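Local coordinates for protein alanine racemase (Enterococcus faecalis, PDB 3E5P) that belongs to the alanine racemase family, pairing a TIM-barrel domain that holds pyridoxal-5'-phosphate with a C-terminal domain rich in beta strands, at residues T9-D14 with Q364-E369; L102-A107 with T125-H130; T120-T125 with S157-L162. The protein carries 1 engineered substitution. All coordinates share one frame; numbering follows the deposited sequence.

Interaction 1. Residues T9-D14 with Q364-E369; sequences TRLHID and QRIPRE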
ATOM      1  N   THR C   9       6.372   0.109 -15.440  1.00 29.24           N
ATOM      2  CA  THR C   9       5.199  -0.370 -14.704  1.00 27.03           C
ATOM      3  C   THR C   9       4.085   0.678 -14.705  1.00 27.38           C
ATOM      4  O   THR C   9       4.334   1.855 -14.427  1.00 27.02           O
ATOM      5  CB  THR C   9       5.571  -0.672 -13.283  1.00 26.56           C
ATOM      6  OG1 THR C   9       6.715  -1.525 -13.281  1.00 23.42           O
ATOM      7  CG2 THR C   9       4.431  -1.348 -12.573  1.00 28.24           C
ATOM      8  N   ARG C  10       2.852   0.262 -14.984  1.00 25.92           N
ATOM      9  CA  ARG C  10       1.763   1.236 -15.047  1.00 24.08           C
ATOM     10  C   ARG C  10       0.362   0.670 -14.783  1.00 23.73           C
ATOM     11  O   ARG C  10       0.079  -0.486 -15.103  1.00 24.10           O
ATOM     12  CB  ARG C  10       1.795   1.912 -16.421  1.00 22.03           C
ATOM     13  CG  ARG C  10       1.116   3.260 -16.472  1.00 24.89           C
ATOM     14  CD  ARG C  10       2.055   4.339 -17.021  1.00 21.50           C
ATOM     15  NE  ARG C  10       3.356   4.311 -16.368  1.00 23.75           N
ATOM     16  CZ  ARG C  10       4.378   5.087 -16.706  1.00 24.81           C
ATOM     17  NH1 ARG C  10       4.253   5.960 -17.688  1.00 24.35           N
ATOM     18  NH2 ARG C  10       5.533   4.974 -16.074  1.00 28.38           N
ATOM     19  N   LEU C  11      -0.502   1.501 -14.198  1.00 23.61           N
ATOM     20  CA  LEU C  11      -1.888   1.146 -13.897  1.00 24.60           C
ATOM     21  C   LEU C  11      -2.810   1.877 -14.879  1.00 24.64           C
ATOM     22  O   LEU C  11      -2.874   3.100 -14.874  1.00 25.40           O
ATOM     23  CB  LEU C  11      -2.252   1.571 -12.465  1.00 25.98           C
ATOM     24  CG  LEU C  11      -1.975   0.655 -11.262  1.00 26.28           C
ATOM     25  CD1 LEU C  11      -1.975   1.464  -9.993  1.00 22.94           C
ATOM     26  CD2 LEU C  11      -3.024  -0.434 -11.178  1.00 26.82           C
ATOM     27  N   HIS C  12      -3.522   1.144 -15.724  1.00 25.66           N
ATOM     28  CA  HIS C  12      -4.428   1.794 -16.671  1.00 29.06           C
ATOM     29  C   HIS C  12      -5.870   1.727 -16.188  1.00 28.55           C
ATOM     30  O   HIS C  12      -6.413   0.638 -15.965  1.00 28.86           O
ATOM     31  CB  HIS C  12      -4.342   1.136 -18.047  1.00 31.69           C
ATOM     32  CG  HIS C  12      -2.950   1.032 -18.582  1.00 34.75           C
ATOM     33  ND1 HIS C  12      -2.109  -0.017 -18.268  1.00 34.81           N
ATOM     34  CD2 HIS C  12      -2.248   1.849 -19.403  1.00 34.35           C
ATOM     35  CE1 HIS C  12      -0.950   0.156 -18.878  1.00 35.99           C
ATOM     36  NE2 HIS C  12      -1.007   1.282 -19.572  1.00 38.05           N
ATOM     37  N   ILE C  13      -6.488   2.892 -16.026  1.00 28.07           N
ATOM     38  CA  ILE C  13      -7.871   2.955 -15.568  1.00 28.94           C
ATOM     39  C   ILE C  13      -8.822   3.343 -16.693  1.00 28.59           C
ATOM     40  O   ILE C  13      -8.818   4.483 -17.152  1.00 29.33           O
ATOM     41  CB  ILE C  13      -8.051   3.970 -14.408  1.00 28.33           C
ATOM     42  CG1 ILE C  13      -7.407   3.443 -13.126  1.00 28.68           C
ATOM     43  CG2 ILE C  13      -9.525   4.184 -14.129  1.00 26.41           C
ATOM     44  CD1 ILE C  13      -5.944   3.186 -13.238  1.00 32.58           C
ATOM     45  N   ASP C  14      -9.628   2.382 -17.132  1.00 29.06           N
ATOM     46  CA  ASP C  14     -10.620   2.594 -18.181  1.00 30.09           C
ATOM     47  C   ASP C  14     -11.829   3.315 -17.566  1.00 30.23           C
ATOM     48  O   ASP C  14     -12.728   2.682 -17.001  1.00 27.29           O
ATOM     49  CB  ASP C  14     -11.055   1.244 -18.764  1.00 30.86           C
ATOM     50  CG  ASP C  14     -12.222   1.363 -19.721  1.00 32.25           C
ATOM     51  OD1 ASP C  14     -12.840   2.445 -19.783  1.00 34.51           O
ATOM     52  OD2 ASP C  14     -12.536   0.367 -20.411  1.00 33.65           O
ATOM     53  N   GLN C 364       1.199   4.200  -4.670  1.00 23.63           N
ATOM     54  CA  GLN C 364       1.056   5.398  -5.488  1.00 24.51           C
ATOM     55  C   GLN C 364       2.291   5.506  -6.372  1.00 24.22           C
ATOM     56  O   GLN C 364       2.330   6.288  -7.319  1.00 22.72           O
ATOM     57  CB  GLN C 364       0.939   6.645  -4.617  1.00 26.47           C
ATOM     58  CG  GLN C 364       0.168   7.767  -5.292  1.00 31.87           C
ATOM     59  CD  GLN C 364      -1.300   7.415  -5.494  1.00 34.92           C
ATOM     60  OE1 GLN C 364      -1.944   7.877  -6.440  1.00 39.41           O
ATOM     61  NE2 GLN C 364      -1.836   6.600  -4.600  1.00 34.93           N
ATOM     62  N   ARG C 365       3.302   4.707  -6.048  1.00 25.53           N
ATOM     63  CA  ARG C 365       4.537   4.681  -6.817  1.00 26.17           C
ATOM     64  C   ARG C 365       4.238   4.179  -8.229  1.00 25.39           C
ATOM     65  O   ARG C 365       5.054   4.335  -9.136  1.00 26.31           O
ATOM     66  CB  ARG C 365       5.564   3.766  -6.145  1.00 26.29           C
ATOM     67  CG  ARG C 365       6.984   3.990  -6.617  1.00 30.30           C
ATOM     68  CD  ARG C 365       8.021   3.205  -5.797  1.00 30.51           C
ATOM     69  NE  ARG C 365       7.971   1.760  -6.025  1.00 29.01           N
ATOM     70  CZ  ARG C 365       8.937   0.916  -5.669  1.00 27.63           C
ATOM     71  NH1 ARG C 365      10.031   1.365  -5.069  1.00 26.75           N
ATOM     72  NH2 ARG C 365       8.817  -0.376  -5.931  1.00 24.79           N
ATOM     73  N   ILE C 366       3.069   3.567  -8.420  1.00 24.72           N
ATOM     74  CA  ILE C 366       2.708   3.091  -9.750  1.00 26.44           C
ATOM     75  C   ILE C 366       1.813   4.131 -10.394  1.00 27.50           C
ATOM     76  O   ILE C 366       0.705   4.366  -9.923  1.00 29.14           O
ATOM     77  CB  ILE C 366       1.897   1.789  -9.737  1.00 26.62           C
ATOM     78  CG1 ILE C 366       2.678   0.666  -9.070  1.00 27.86           C
ATOM     79  CG2 ILE C 366       1.557   1.397 -11.154  1.00 24.72           C
ATOM     80  CD1 ILE C 366       1.968  -0.682  -9.155  1.00 28.15           C
ATOM     81  N   PRO C 367       2.280   4.764 -11.482  1.00 27.36           N
ATOM     82  CA  PRO C 367       1.511   5.786 -12.198  1.00 27.54           C
ATOM     83  C   PRO C 367       0.190   5.241 -12.757  1.00 28.63           C
ATOM     84  O   PRO C 367       0.153   4.160 -13.354  1.00 25.92           O
ATOM     85  CB  PRO C 367       2.452   6.200 -13.335  1.00 26.55           C
ATOM     86  CG  PRO C 367       3.794   5.951 -12.786  1.00 27.50           C
ATOM     87  CD  PRO C 367       3.628   4.632 -12.058  1.00 27.59           C
ATOM     88  N   ARG C 368      -0.885   5.994 -12.562  1.00 29.13           N
ATOM     89  CA  ARG C 368      -2.183   5.610 -13.090  1.00 31.24           C
ATOM     90  C   ARG C 368      -2.499   6.468 -14.312  1.00 33.28           C
ATOM     91  O   ARG C 368      -2.353   7.691 -14.268  1.00 34.24           O
ATOM     92  CB  ARG C 368      -3.282   5.828 -12.060  1.00 29.24           C
ATOM     93  CG  ARG C 368      -3.505   4.697 -11.114  1.00 28.18           C
ATOM     94  CD  ARG C 368      -2.657   4.803  -9.874  1.00 26.63           C
ATOM     95  NE  ARG C 368      -3.284   4.041  -8.800  1.00 26.44           N
ATOM     96  CZ  ARG C 368      -2.716   3.797  -7.631  1.00 27.98           C
ATOM     97  NH1 ARG C 368      -1.504   4.259  -7.379  1.00 29.51           N
ATOM     98  NH2 ARG C 368      -3.355   3.073  -6.722  1.00 28.97           N
ATOM     99  N   GLU C 369      -2.936   5.833 -15.396  1.00 35.27           N
ATOM    100  CA  GLU C 369      -3.290   6.557 -16.611  1.00 37.16           C
ATOM    101  C   GLU C 369      -4.748   6.287 -16.953  1.00 37.07           C
ATOM    102  O   GLU C 369      -5.207   5.141 -16.923  1.00 36.83           O
ATOM    103  CB  GLU C 369      -2.408   6.115 -17.770  1.00 39.03           C
ATOM    104  CG  GLU C 369      -0.940   6.117 -17.446  1.00 44.32           C
ATOM    105  CD  GLU C 369      -0.106   5.652 -18.609  1.00 48.40           C
ATOM    106  OE1 GLU C 369      -0.466   4.622 -19.220  1.00 50.73           O
ATOM    107  OE2 GLU C 369       0.917   6.305 -18.908  1.00 50.47           O
TER
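Glu369, Leu11 and Arg10 bury the most surface here, where strand 10-13 pairs in parallel with strand 368-370 in a mixed sheet. Its remaining strands, 247-252, 298-301, 304-307 and 330-332, belong to the strand-rich C-terminal domain, to which the start of the chain thus adds a strand. Leu11 N donates to Pro367 O (2.9 Å) and its O accepts from Glu369 N (2.8 Å). The bond from Ile13 N to Glu369 O, at 2.7 Å, continues the parallel pattern.

Leucine suits a buried place between an apolar branch and a flat cation. Its CG packs 3.6 Å from Ile366 CG2, the two side chains meeting at about a right angle. Leu11 and Arg368 instead run side by side, so that Leu11 CD1 sits over one guanidinium face, 3.1 Å from Arg368 NE. That guanidinium is tied to the carbonyls of Gly45 and Phe362.

Arg10 and Glu369 are partly exposed, and their length lets the charged ends meet beside the strand pair. Arg10, bent at chi2 (126°) and chi3 (-49°), curls back so that NE donates to Thr9 O, while NH2 bonds to Trp5 O. Pro367 CB covers one face of this guanidinium. At its edge, Glu369 OE2 forms a salt bridge to Arg10 NH1 (3.6 Å), with the carboxylate turned 82° from the guanidinium plane; Glu369 OE1 lies 3.3 Å from His12 CD2.

Interaction 2. Residues L102-A107 with T125-H130; sequences LSVTVA and TPLRVH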
ATOM      1  N   LEU C 102     -20.284  19.914   3.595  1.00 35.03           N
ATOM      2  CA  LEU C 102     -20.188  18.466   3.484  1.00 34.33           C
ATOM      3  C   LEU C 102     -21.221  17.843   4.390  1.00 34.12           C
ATOM      4  O   LEU C 102     -21.591  18.429   5.397  1.00 35.41           O
ATOM      5  CB  LEU C 102     -18.812  18.008   3.945  1.00 33.80           C
ATOM      6  CG  LEU C 102     -17.638  18.729   3.310  1.00 30.53           C
ATOM      7  CD1 LEU C 102     -16.343  18.237   3.923  1.00 30.34           C
ATOM      8  CD2 LEU C 102     -17.671  18.487   1.828  1.00 30.77           C
ATOM      9  N   SER C 103     -21.673  16.647   4.042  1.00 34.02           N
ATOM     10  CA  SER C 103     -22.661  15.945   4.855  1.00 32.61           C
ATOM     11  C   SER C 103     -21.955  14.888   5.711  1.00 32.70           C
ATOM     12  O   SER C 103     -21.235  14.043   5.175  1.00 31.55           O
ATOM     13  CB  SER C 103     -23.685  15.258   3.953  1.00 31.73           C
ATOM     14  OG  SER C 103     -24.190  16.137   2.975  1.00 27.32           O
ATOM     15  N   VAL C 104     -22.163  14.928   7.028  1.00 33.36           N
ATOM     16  CA  VAL C 104     -21.532  13.951   7.930  1.00 34.29           C
ATOM     17  C   VAL C 104     -22.508  12.960   8.541  1.00 33.08           C
ATOM     18  O   VAL C 104     -23.707  13.246   8.676  1.00 31.76           O
ATOM     19  CB  VAL C 104     -20.807  14.617   9.118  1.00 34.67           C
ATOM     20  CG1 VAL C 104     -19.623  15.393   8.626  1.00 38.57           C
ATOM     21  CG2 VAL C 104     -21.767  15.508   9.882  1.00 32.47           C
ATOM     22  N   THR C 105     -21.989  11.794   8.915  1.00 32.23           N
ATOM     23  CA  THR C 105     -22.836  10.796   9.532  1.00 32.94           C
ATOM     24  C   THR C 105     -22.691  11.001  11.032  1.00 33.04           C
ATOM     25  O   THR C 105     -21.622  11.373  11.515  1.00 33.79           O
ATOM     26  CB  THR C 105     -22.430   9.348   9.138  1.00 31.40           C
ATOM     27  OG1 THR C 105     -21.469   8.833  10.060  1.00 32.96           O
ATOM     28  CG2 THR C 105     -21.818   9.332   7.766  1.00 29.97           C
ATOM     29  N   VAL C 106     -23.779  10.785  11.759  1.00 33.42           N
ATOM     30  CA  VAL C 106     -23.779  10.940  13.203  1.00 33.37           C
ATOM     31  C   VAL C 106     -24.144   9.597  13.815  1.00 34.42           C
ATOM     32  O   VAL C 106     -25.032   8.902  13.314  1.00 34.82           O
ATOM     33  CB  VAL C 106     -24.802  12.006  13.651  1.00 33.91           C
ATOM     34  CG1 VAL C 106     -24.800  12.127  15.163  1.00 33.45           C
ATOM     35  CG2 VAL C 106     -24.467  13.344  13.008  1.00 33.00           C
ATOM     36  N   ALA C 107     -23.465   9.240  14.902  1.00 35.49           N
ATOM     37  CA  ALA C 107     -23.714   7.965  15.561  1.00 36.27           C
ATOM     38  C   ALA C 107     -24.069   8.076  17.038  1.00 35.48           C
ATOM     39  O   ALA C 107     -24.397   7.074  17.672  1.00 35.86           O
ATOM     40  CB  ALA C 107     -22.508   7.074  15.396  1.00 36.47           C
ATOM     41  N   THR C 125     -26.004  28.406   7.345  1.00 39.32           N
ATOM     42  CA  THR C 125     -25.302  27.258   6.803  1.00 37.39           C
ATOM     43  C   THR C 125     -25.553  26.070   7.713  1.00 33.91           C
ATOM     44  O   THR C 125     -24.667  25.631   8.426  1.00 33.98           O
ATOM     45  CB  THR C 125     -23.785  27.527   6.730  1.00 40.22           C
ATOM     46  OG1 THR C 125     -23.557  28.813   6.134  1.00 42.88           O
ATOM     47  CG2 THR C 125     -23.099  26.470   5.872  1.00 41.16           C
ATOM     48  N   PRO C 126     -26.780  25.544   7.709  1.00 32.42           N
ATOM     49  CA  PRO C 126     -27.048  24.397   8.578  1.00 31.84           C
ATOM     50  C   PRO C 126     -26.133  23.221   8.240  1.00 31.30           C
ATOM     51  O   PRO C 126     -25.706  23.070   7.098  1.00 30.97           O
ATOM     52  CB  PRO C 126     -28.527  24.104   8.317  1.00 29.78           C
ATOM     53  CG  PRO C 126     -28.696  24.516   6.895  1.00 30.94           C
ATOM     54  CD  PRO C 126     -27.930  25.819   6.833  1.00 31.52           C
ATOM     55  N   LEU C 127     -25.824  22.410   9.246  1.00 30.50           N
ATOM     56  CA  LEU C 127     -24.958  21.245   9.088  1.00 29.81           C
ATOM     57  C   LEU C 127     -25.810  20.071   8.620  1.00 28.64           C
ATOM     58  O   LEU C 127     -26.762  19.687   9.303  1.00 27.08           O
ATOM     59  CB  LEU C 127     -24.313  20.895  10.430  1.00 30.67           C
ATOM     60  CG  LEU C 127     -22.983  20.144  10.455  1.00 29.94           C
ATOM     61  CD1 LEU C 127     -22.735  19.665  11.869  1.00 31.17           C
ATOM     62  CD2 LEU C 127     -23.001  18.981   9.500  1.00 29.84           C
ATOM     63  N   ARG C 128     -25.475  19.519   7.453  1.00 28.92           N
ATOM     64  CA  ARG C 128     -26.208  18.379   6.891  1.00 28.21           C
ATOM     65  C   ARG C 128     -25.735  17.101   7.572  1.00 26.49           C
ATOM     66  O   ARG C 128     -24.604  16.666   7.354  1.00 25.58           O
ATOM     67  CB  ARG C 128     -25.935  18.226   5.396  1.00 29.37           C
ATOM     68  CG  ARG C 128     -26.204  19.426   4.518  1.00 31.40           C
ATOM     69  CD  ARG C 128     -25.660  19.126   3.130  1.00 33.64           C
ATOM     70  NE  ARG C 128     -25.998  20.141   2.147  1.00 38.63           N
ATOM     71  CZ  ARG C 128     -25.662  20.068   0.861  1.00 42.33           C
ATOM     72  NH1 ARG C 128     -24.978  19.022   0.407  1.00 43.89           N
ATOM     73  NH2 ARG C 128     -26.007  21.044   0.026  1.00 43.11           N
ATOM     74  N   VAL C 129     -26.598  16.494   8.378  1.00 24.97           N
ATOM     75  CA  VAL C 129     -26.217  15.274   9.069  1.00 25.04           C
ATOM     76  C   VAL C 129     -27.065  14.062   8.694  1.00 24.17           C
ATOM     77  O   VAL C 129     -28.279  14.160   8.540  1.00 23.18           O
ATOM     78  CB  VAL C 129     -26.281  15.463  10.604  1.00 25.64           C
ATOM     79  CG1 VAL C 129     -25.852  16.880  10.964  1.00 27.24           C
ATOM     80  CG2 VAL C 129     -27.684  15.167  11.118  1.00 25.81           C
ATOM     81  N   HIS C 130     -26.407  12.920   8.526  1.00 24.60           N
ATOM     82  CA  HIS C 130     -27.099  11.667   8.221  1.00 24.49           C
ATOM     83  C   HIS C 130     -26.902  10.799   9.460  1.00 23.42           C
ATOM     84  O   HIS C 130     -25.774  10.546   9.864  1.00 22.43           O
ATOM     85  CB  HIS C 130     -26.487  10.951   6.999  1.00 25.17           C
ATOM     86  CG  HIS C 130     -26.771  11.620   5.689  1.00 25.84           C
ATOM     87  ND1 HIS C 130     -27.087  10.911   4.547  1.00 26.57           N
ATOM     88  CD2 HIS C 130     -26.762  12.928   5.330  1.00 25.44           C
ATOM     89  CE1 HIS C 130     -27.261  11.753   3.544  1.00 26.61           C
ATOM     90  NE2 HIS C 130     -27.070  12.984   3.992  1.00 26.19           N
TER
HETATM   91  O   HOH W   1     -22.758  17.621   0.926  1.00 23.61           O
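Val104, Val106, Leu127 and Val129 interlock on the helix-facing side of two neighbouring parallel strands, 103-106 and 127-132, which helix 109-116 connects as a beta-alpha-beta unit of the TIM barrel. Val104 CG2 meets Leu127 CD2 at 3.7 Å, the two side chains standing at about a right angle; a chi1 of -67° sets this valine methyl between the backbone N and C, from where it meets the leucine. Farther along, Val106 CG2 rests 3.7 Å from Val129 CB, the chains crossing at a slant. Beta-branched residues suit such a place, being short and stiff against the sheet; Trp111 covers Val104, Val106 and Leu127 from the helix.

Backbone bonds fix the register: Arg128 O takes Val104 N, Val104 O takes His130 N (2.7 Å), and His130 O takes Val106 N.

Thr105 and His130 point to the opposite face, toward the barrel interior, where the side chain of Thr105 is about 8 Å from the bound pyridoxal-5'-phosphate. Ser103 CB approaches the His130 ring, 4.1 Å from NE2. Arg128 runs out straight as far as NE, which lays its CD 3.3 Å from Ser103 OG and brings that hydroxyl to the guanidinium edge, near its plane. A water donates to Ser103 OG (2.9 Å) and weakly accepts from Arg128 NH1, while NE forms a salt bridge with Asp101.

Glu164 OE1 is hydrogen-bonded to both Ser103 OG and His130 NE2, and His130 ND1 to His203. The buried Ser103 hydroxyl and both His130 ring nitrogens thus have partners, and bonds at both nitrogens would hold the imidazole against rotation.

Interaction 3. Residues T120-T125 with S157-L162; sequences TPESNT and SHKEFL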
ATOM      1  N   THR C 120     -23.038  28.308  15.004  1.00 62.01           N
ATOM      2  CA  THR C 120     -23.737  29.586  15.059  1.00 62.90           C
ATOM      3  C   THR C 120     -25.153  29.416  15.600  1.00 62.89           C
ATOM      4  O   THR C 120     -25.817  28.416  15.326  1.00 61.81           O
ATOM      5  CB  THR C 120     -23.776  30.239  13.665  1.00 62.95           C
ATOM      6  OG1 THR C 120     -22.475  30.734  13.329  1.00 64.19           O
ATOM      7  CG2 THR C 120     -24.633  31.496  13.690  1.00 63.79           C
ATOM      8  N   PRO C 121     -25.569  30.628  16.424  1.00 63.55           N
ATOM      9  CA  PRO C 121     -26.902  30.576  17.032  1.00 64.08           C
ATOM     10  C   PRO C 121     -27.972  30.181  16.020  1.00 64.51           C
ATOM     11  O   PRO C 121     -28.888  29.429  16.353  1.00 65.28           O
ATOM     12  CB  PRO C 121     -27.125  32.016  17.499  1.00 63.98           C
ATOM     13  CG  PRO C 121     -25.756  32.540  17.751  1.00 63.11           C
ATOM     14  CD  PRO C 121     -24.872  31.891  16.724  1.00 63.59           C
ATOM     15  N   GLU C 122     -27.892  30.459  14.740  1.00 63.69           N
ATOM     16  CA  GLU C 122     -28.951  30.323  13.748  1.00 62.88           C
ATOM     17  C   GLU C 122     -28.521  30.155  12.293  1.00 61.43           C
ATOM     18  O   GLU C 122     -29.237  30.553  11.376  1.00 61.93           O
ATOM     19  CB  GLU C 122     -29.996  31.426  13.924  1.00 64.44           C
ATOM     20  CG  GLU C 122     -31.379  31.059  13.413  1.00 67.35           C
ATOM     21  CD  GLU C 122     -32.467  31.949  13.983  1.00 70.03           C
ATOM     22  OE1 GLU C 122     -33.657  31.669  13.731  1.00 71.87           O
ATOM     23  OE2 GLU C 122     -32.130  32.927  14.681  1.00 70.42           O
ATOM     24  N   SER C 123     -27.347  29.564  12.093  1.00 58.28           N
ATOM     25  CA  SER C 123     -26.487  29.755  10.932  1.00 55.06           C
ATOM     26  C   SER C 123     -27.292  29.719   9.637  1.00 51.66           C
ATOM     27  O   SER C 123     -28.343  29.083   9.565  1.00 50.94           O
ATOM     28  CB  SER C 123     -25.389  28.690  10.898  1.00 55.63           C
ATOM     29  OG  SER C 123     -24.852  28.552   9.594  1.00 53.52           O
ATOM     30  N   ASN C 124     -26.790  30.406   8.616  1.00 47.95           N
ATOM     31  CA  ASN C 124     -27.401  30.369   7.296  1.00 43.83           C
ATOM     32  C   ASN C 124     -26.725  29.210   6.578  1.00 41.31           C
ATOM     33  O   ASN C 124     -26.834  29.056   5.372  1.00 40.69           O
ATOM     34  CB  ASN C 124     -27.136  31.673   6.543  1.00 43.90           C
ATOM     35  CG  ASN C 124     -25.694  32.100   6.624  1.00 43.95           C
ATOM     36  OD1 ASN C 124     -24.791  31.290   6.430  1.00 44.67           O
ATOM     37  ND2 ASN C 124     -25.466  33.374   6.907  1.00 43.62           N
ATOM     38  N   THR C 125     -26.004  28.406   7.345  1.00 39.32           N
ATOM     39  CA  THR C 125     -25.302  27.258   6.803  1.00 37.39           C
ATOM     40  C   THR C 125     -25.553  26.070   7.713  1.00 33.91           C
ATOM     41  O   THR C 125     -24.667  25.631   8.426  1.00 33.98           O
ATOM     42  CB  THR C 125     -23.785  27.527   6.730  1.00 40.22           C
ATOM     43  OG1 THR C 125     -23.557  28.813   6.134  1.00 42.88           O
ATOM     44  CG2 THR C 125     -23.099  26.470   5.872  1.00 41.16           C
ATOM     45  N   SER C 157     -34.739  19.978  16.522  1.00 47.31           N
ATOM     46  CA  SER C 157     -34.950  20.977  17.558  1.00 46.80           C
ATOM     47  C   SER C 157     -33.932  22.098  17.426  1.00 46.46           C
ATOM     48  O   SER C 157     -33.865  22.975  18.282  1.00 45.74           O
ATOM     49  CB  SER C 157     -34.808  20.347  18.947  1.00 46.95           C
ATOM     50  OG  SER C 157     -35.813  19.384  19.193  1.00 47.71           O
ATOM     51  N   HIS C 158     -33.141  22.074  16.356  1.00 46.88           N
ATOM     52  CA  HIS C 158     -32.113  23.097  16.169  1.00 47.31           C
ATOM     53  C   HIS C 158     -31.825  23.489  14.719  1.00 47.22           C
ATOM     54  O   HIS C 158     -31.234  22.725  13.958  1.00 46.61           O
ATOM     55  CB  HIS C 158     -30.829  22.634  16.857  1.00 47.25           C
ATOM     56  CG  HIS C 158     -31.022  22.289  18.302  1.00 47.81           C
ATOM     57  ND1 HIS C 158     -31.282  23.240  19.265  1.00 46.74           N
ATOM     58  CD2 HIS C 158     -31.046  21.094  18.937  1.00 47.32           C
ATOM     59  CE1 HIS C 158     -31.456  22.645  20.432  1.00 45.90           C
ATOM     60  NE2 HIS C 158     -31.319  21.344  20.260  1.00 46.09           N
ATOM     61  N   LYS C 159     -32.236  24.704  14.361  1.00 48.42           N
ATOM     62  CA  LYS C 159     -32.051  25.248  13.018  1.00 48.70           C
ATOM     63  C   LYS C 159     -30.599  25.127  12.585  1.00 47.68           C
ATOM     64  O   LYS C 159     -30.300  25.158  11.393  1.00 47.55           O
ATOM     65  CB  LYS C 159     -32.441  26.731  12.979  1.00 50.35           C
ATOM     66  CG  LYS C 159     -33.616  27.125  13.864  1.00 53.76           C
ATOM     67  CD  LYS C 159     -33.824  28.648  13.865  1.00 54.42           C
ATOM     68  CE  LYS C 159     -34.893  29.096  14.880  1.00 55.76           C
ATOM     69  NZ  LYS C 159     -34.453  28.933  16.304  1.00 53.25           N
ATOM     70  N   GLU C 160     -29.695  25.014  13.553  1.00 46.96           N
ATOM     71  CA  GLU C 160     -28.269  24.905  13.253  1.00 46.18           C
ATOM     72  C   GLU C 160     -28.012  23.626  12.472  1.00 44.41           C
ATOM     73  O   GLU C 160     -27.039  23.517  11.733  1.00 41.72           O
ATOM     74  CB  GLU C 160     -27.448  24.887  14.543  1.00 48.78           C
ATOM     75  CG  GLU C 160     -27.491  26.181  15.349  1.00 53.20           C
ATOM     76  CD  GLU C 160     -28.862  26.480  15.927  1.00 55.64           C
ATOM     77  OE1 GLU C 160     -29.255  25.798  16.896  1.00 58.75           O
ATOM     78  OE2 GLU C 160     -29.542  27.395  15.413  1.00 55.45           O
ATOM     79  N   PHE C 161     -28.903  22.658  12.655  1.00 44.65           N
ATOM     80  CA  PHE C 161     -28.800  21.377  11.979  1.00 43.71           C
ATOM     81  C   PHE C 161     -29.779  21.271  10.816  1.00 43.28           C
ATOM     82  O   PHE C 161     -30.664  22.112  10.631  1.00 42.06           O
ATOM     83  CB  PHE C 161     -29.072  20.224  12.954  1.00 43.80           C
ATOM     84  CG  PHE C 161     -27.992  20.020  13.983  1.00 43.69           C
ATOM     85  CD1 PHE C 161     -26.678  19.765  13.594  1.00 43.63           C
ATOM     86  CD2 PHE C 161     -28.296  20.054  15.344  1.00 42.21           C
ATOM     87  CE1 PHE C 161     -25.685  19.549  14.546  1.00 43.34           C
ATOM     88  CE2 PHE C 161     -27.306  19.838  16.304  1.00 41.68           C
ATOM     89  CZ  PHE C 161     -26.002  19.585  15.906  1.00 42.45           C
ATOM     90  N   LEU C 162     -29.597  20.210  10.043  1.00 42.23           N
ATOM     91  CA  LEU C 162     -30.426  19.906   8.896  1.00 40.66           C
ATOM     92  C   LEU C 162     -30.147  18.446   8.651  1.00 39.95           C
ATOM     93  O   LEU C 162     -29.027  18.091   8.293  1.00 40.48           O
ATOM     94  CB  LEU C 162     -29.984  20.736   7.695  1.00 41.21           C
ATOM     95  CG  LEU C 162     -30.658  20.498   6.339  1.00 42.68           C
ATOM     96  CD1 LEU C 162     -30.122  19.232   5.707  1.00 40.55           C
ATOM     97  CD2 LEU C 162     -32.174  20.447   6.509  1.00 42.49           C
TER
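The carbonyl oxygen of His158 receives the N-H of Phe161 at 2.7 Å, closing a type I beta turn whose two middle residues, Lys159 and Glu160, both meet Glu122 of the loop 120-125. Glu122 stretches out beyond CG, which itself lies anti to the backbone N (chi1 -154°), and crosses the methylenes of Lys159 at a slant. Its OE1 lies 3.0 Å from Lys159 CD and 3.1 Å from CE, but 3.8 Å from NZ. The salt bridge is therefore long, and the carboxylate lies closer to lysine methylenes than to the ammonium. Long, flexible charged side chains suit this solvent-exposed surface, where neither charge has to be buried.

Both segments are connections of the TIM barrel leading from a helix into a strand: 120-125 precedes strand 127-132, while the turn at 158-161 follows helix 146-156 and runs into strand 161-167. Glu160 is the buried member. Folded back at chi2 (67°), it turns its carboxylate toward the backbone of Thr120 and Pro121, though the modelled approach is too close for its detail to be trusted. Its neighbour Phe161 points the other way, into an apolar setting formed by Leu112, Leu127 and Phe154.

At the far end of the loop, Ser123 OG accepts the backbone N-H of Thr125 in an ST turn, and Thr125 OG1 donates to Asn124 OD1 at 2.8 Å, in the carbonyl plane of the amide.

In the fold
Interactions 2 and 3 both reach the same barrel sheet and lie next to each other: they share Thr125, their centres are 11 Å apart, and Val129 N and Leu127 N probably bond to Leu162 O and Glu160 O. Their chemistry differs with depth. Interaction 2 is buried, with aliphatic packing on one face and a polar network on the other, whereas interaction 3 is a surface contact between a loop and the turn leading into a strand, with a long ion pair and no clear hydrogen bond between its segments. Interaction 1, partly buried, lies in the mixed sheet with its centre 34 Å from that of interaction 2; it joins segments near the two ends of the chain and so encloses the other two in sequence.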